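Local coordinates for spindle pole body-associated protein VIK1 (Candida glabrata, PDB 4GKP) that probably binds microtubules through a kinesin motor-like domain that is noncatalytic, acting as the partner of the kinesin Kar3, at residues A[102-107]-A[188-193]. Sequence-based numbering, arbitrary orientation.
Sequences AFFKNN and FQFFCL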
loop_
_atom_site.group_PDB
_atom_site.type_symbol
_atom_site.label_atom_id
_atom_site.label_comp_id
_atom_site.label_asym_id
_atom_site.label_seq_id
_atom_site.Cartn_x
_atom_site.Cartn_y
_atom_site.Cartn_z
ATOM N N ALA A 102 -12.331 2.246 -6.094
ATOM C CA ALA A 102 -13.756 1.954 -5.881
ATOM C C ALA A 102 -14.173 2.222 -4.429
ATOM O O ALA A 102 -15.237 2.803 -4.161
ATOM C CB ALA A 102 -14.069 0.513 -6.290
ATOM N N PHE A 103 -13.319 1.820 -3.497
ATOM C CA PHE A 103 -13.544 2.098 -2.073
ATOM C C PHE A 103 -13.713 3.597 -1.775
ATOM O O PHE A 103 -14.601 3.978 -1.013
ATOM C CB PHE A 103 -12.431 1.464 -1.211
ATOM C CG PHE A 103 -12.522 1.809 0.259
ATOM C CD1 PHE A 103 -13.490 1.224 1.074
ATOM C CD2 PHE A 103 -11.635 2.706 0.823
ATOM C CE1 PHE A 103 -13.576 1.540 2.416
ATOM C CE2 PHE A 103 -11.715 3.033 2.168
ATOM C CZ PHE A 103 -12.687 2.451 2.960
ATOM N N PHE A 104 -12.866 4.446 -2.353
ATOM C CA PHE A 104 -12.990 5.898 -2.098
ATOM C C PHE A 104 -14.237 6.486 -2.744
ATOM O O PHE A 104 -14.886 7.365 -2.152
ATOM C CB PHE A 104 -11.757 6.687 -2.566
ATOM C CG PHE A 104 -10.502 6.376 -1.806
ATOM C CD1 PHE A 104 -10.549 5.941 -0.488
ATOM C CD2 PHE A 104 -9.264 6.558 -2.403
ATOM C CE1 PHE A 104 -9.386 5.686 0.214
ATOM C CE2 PHE A 104 -8.089 6.297 -1.701
ATOM C CZ PHE A 104 -8.154 5.858 -0.388
ATOM N N LYS A 105 -14.552 6.016 -3.955
ATOM C CA LYS A 105 -15.809 6.360 -4.633
ATOM C C LYS A 105 -17.013 6.067 -3.760
ATOM O O LYS A 105 -17.893 6.916 -3.626
ATOM C CB LYS A 105 -15.972 5.636 -5.975
ATOM C CG LYS A 105 -17.365 5.803 -6.589
ATOM C CD LYS A 105 -17.526 5.064 -7.914
ATOM C CE LYS A 105 -17.525 6.011 -9.104
ATOM N N ASN A 106 -17.043 4.891 -3.146
ATOM C CA ASN A 106 -18.221 4.484 -2.378
ATOM C C ASN A 106 -18.330 5.069 -0.979
ATOM O O ASN A 106 -19.387 4.987 -0.377
ATOM C CB ASN A 106 -18.333 2.953 -2.314
ATOM C CG ASN A 106 -18.447 2.316 -3.691
ATOM O OD1 ASN A 106 -19.238 2.751 -4.531
ATOM N ND2 ASN A 106 -17.654 1.273 -3.926
ATOM N N ASN A 107 -17.258 5.657 -0.446
ATOM C CA ASN A 107 -17.279 6.070 0.964
ATOM C C ASN A 107 -16.991 7.532 1.265
ATOM O O ASN A 107 -17.471 8.072 2.270
ATOM C CB ASN A 107 -16.377 5.175 1.809
ATOM C CG ASN A 107 -16.891 3.756 1.879
ATOM O OD1 ASN A 107 -17.700 3.416 2.756
ATOM N ND2 ASN A 107 -16.473 2.927 0.927
ATOM N N PHE A 188 -2.738 10.662 -2.793
ATOM C CA PHE A 188 -4.092 11.176 -2.764
ATOM C C PHE A 188 -4.103 12.334 -1.772
ATOM O O PHE A 188 -3.557 12.228 -0.682
ATOM C CB PHE A 188 -5.104 10.120 -2.276
ATOM C CG PHE A 188 -5.218 8.882 -3.138
ATOM C CD1 PHE A 188 -4.249 7.868 -3.077
ATOM C CD2 PHE A 188 -6.338 8.677 -3.933
ATOM C CE1 PHE A 188 -4.381 6.698 -3.835
ATOM C CE2 PHE A 188 -6.477 7.509 -4.703
ATOM C CZ PHE A 188 -5.508 6.514 -4.642
ATOM N N GLN A 189 -4.744 13.430 -2.135
ATOM C CA GLN A 189 -5.003 14.478 -1.169
ATOM C C GLN A 189 -6.489 14.493 -0.856
ATOM O O GLN A 189 -7.326 14.522 -1.773
ATOM C CB GLN A 189 -4.590 15.846 -1.723
ATOM C CG GLN A 189 -3.087 16.080 -1.822
ATOM C CD GLN A 189 -2.776 17.407 -2.487
ATOM O OE1 GLN A 189 -3.221 17.689 -3.624
ATOM N NE2 GLN A 189 -2.050 18.241 -1.788
ATOM N N PHE A 190 -6.809 14.484 0.433
ATOM C CA PHE A 190 -8.195 14.593 0.914
ATOM C C PHE A 190 -8.409 15.989 1.469
ATOM O O PHE A 190 -7.732 16.377 2.436
ATOM C CB PHE A 190 -8.455 13.576 2.027
ATOM C CG PHE A 190 -8.681 12.165 1.532
ATOM C CD1 PHE A 190 -7.612 11.366 1.132
ATOM C CD2 PHE A 190 -9.973 11.620 1.496
ATOM C CE1 PHE A 190 -7.832 10.061 0.699
ATOM C CE2 PHE A 190 -10.189 10.326 1.055
ATOM C CZ PHE A 190 -9.127 9.559 0.639
ATOM N N PHE A 191 -9.289 16.754 0.820
ATOM C CA PHE A 191 -9.667 18.091 1.300
ATOM C C PHE A 191 -11.048 17.940 1.943
ATOM O O PHE A 191 -12.035 17.674 1.253
ATOM C CB PHE A 191 -9.670 19.134 0.157
ATOM C CG PHE A 191 -8.306 19.367 -0.486
ATOM C CD1 PHE A 191 -7.855 18.551 -1.538
ATOM C CD2 PHE A 191 -7.494 20.421 -0.075
ATOM C CE1 PHE A 191 -6.612 18.782 -2.137
ATOM C CE2 PHE A 191 -6.254 20.646 -0.651
ATOM C CZ PHE A 191 -5.811 19.830 -1.690
ATOM N N CYS A 192 -11.102 18.038 3.270
ATOM C CA CYS A 192 -12.343 17.797 4.017
ATOM C C CYS A 192 -13.314 18.953 3.825
ATOM O O CYS A 192 -12.940 20.134 4.009
ATOM C CB CYS A 192 -12.068 17.558 5.507
ATOM S SG CYS A 192 -13.587 17.204 6.423
ATOM N N LEU A 193 -14.542 18.619 3.434
ATOM C CA LEU A 193 -15.550 19.633 3.096
ATOM C C LEU A 193 -16.052 20.423 4.310
ATOM O O LEU A 193 -16.574 21.533 4.159
ATOM C CB LEU A 193 -16.732 19.010 2.350
ATOM C CG LEU A 193 -16.444 18.634 0.894
ATOM C CD1 LEU A 193 -17.596 17.804 0.342
ATOM C CD2 LEU A 193 -16.175 19.873 0.041
#
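A cluster of three aromatic rings packs helix 96-107 against strand 183-192 in the kinesin motor-like domain of Vik1, and it illustrates how a single helix residue can serve two strand residues at once. Phe104 points from the helix toward the strand, and Phe188 and Phe190, two positions apart and therefore on the same side of the strand, point back toward the helix. The ring of Phe104 uses a different surface for each. Its CD2-CE2 edge points at the face of Phe188, with Phe104 CE2 3.6 Å from Phe188 CE2, displaced from the ring centre toward the rim. The two planes stand at 80°, a T-shaped stack. With Phe190 the roles are exchanged: Phe190 CZ comes end-on over the middle of one Phe104 face, 3.9 Å from Phe104 CE1. Here the planes are almost exactly perpendicular, at 89°, and the centroids of the Phe104 and Phe190 rings are 5.2 Å apart. In both strand residues CG lies anti to the carbonyl carbon, which sends the two rings off the strand in similar directions, one to the edge of Phe104 and the other over its face. All three side chains are buried, and the contact between the segments is wholly apolar. Leu100 and Leu101, one turn earlier on the helix, also touch Phe188, and Leu77 of helix 68-78 packs on Phe190. The aromatic network continues across the sheet, onto the neighbouring strands: Phe190 meets Phe112 of strand 112-121 edge-to-face, and the ring of Phe188 meets that of Phe203 of strand 201-208. The three rings form part of the hydrophobic layer between a helix and the central mixed sheet, the alpha/beta layering characteristic of the kinesin motor fold, a member of the P-loop NTPase clan.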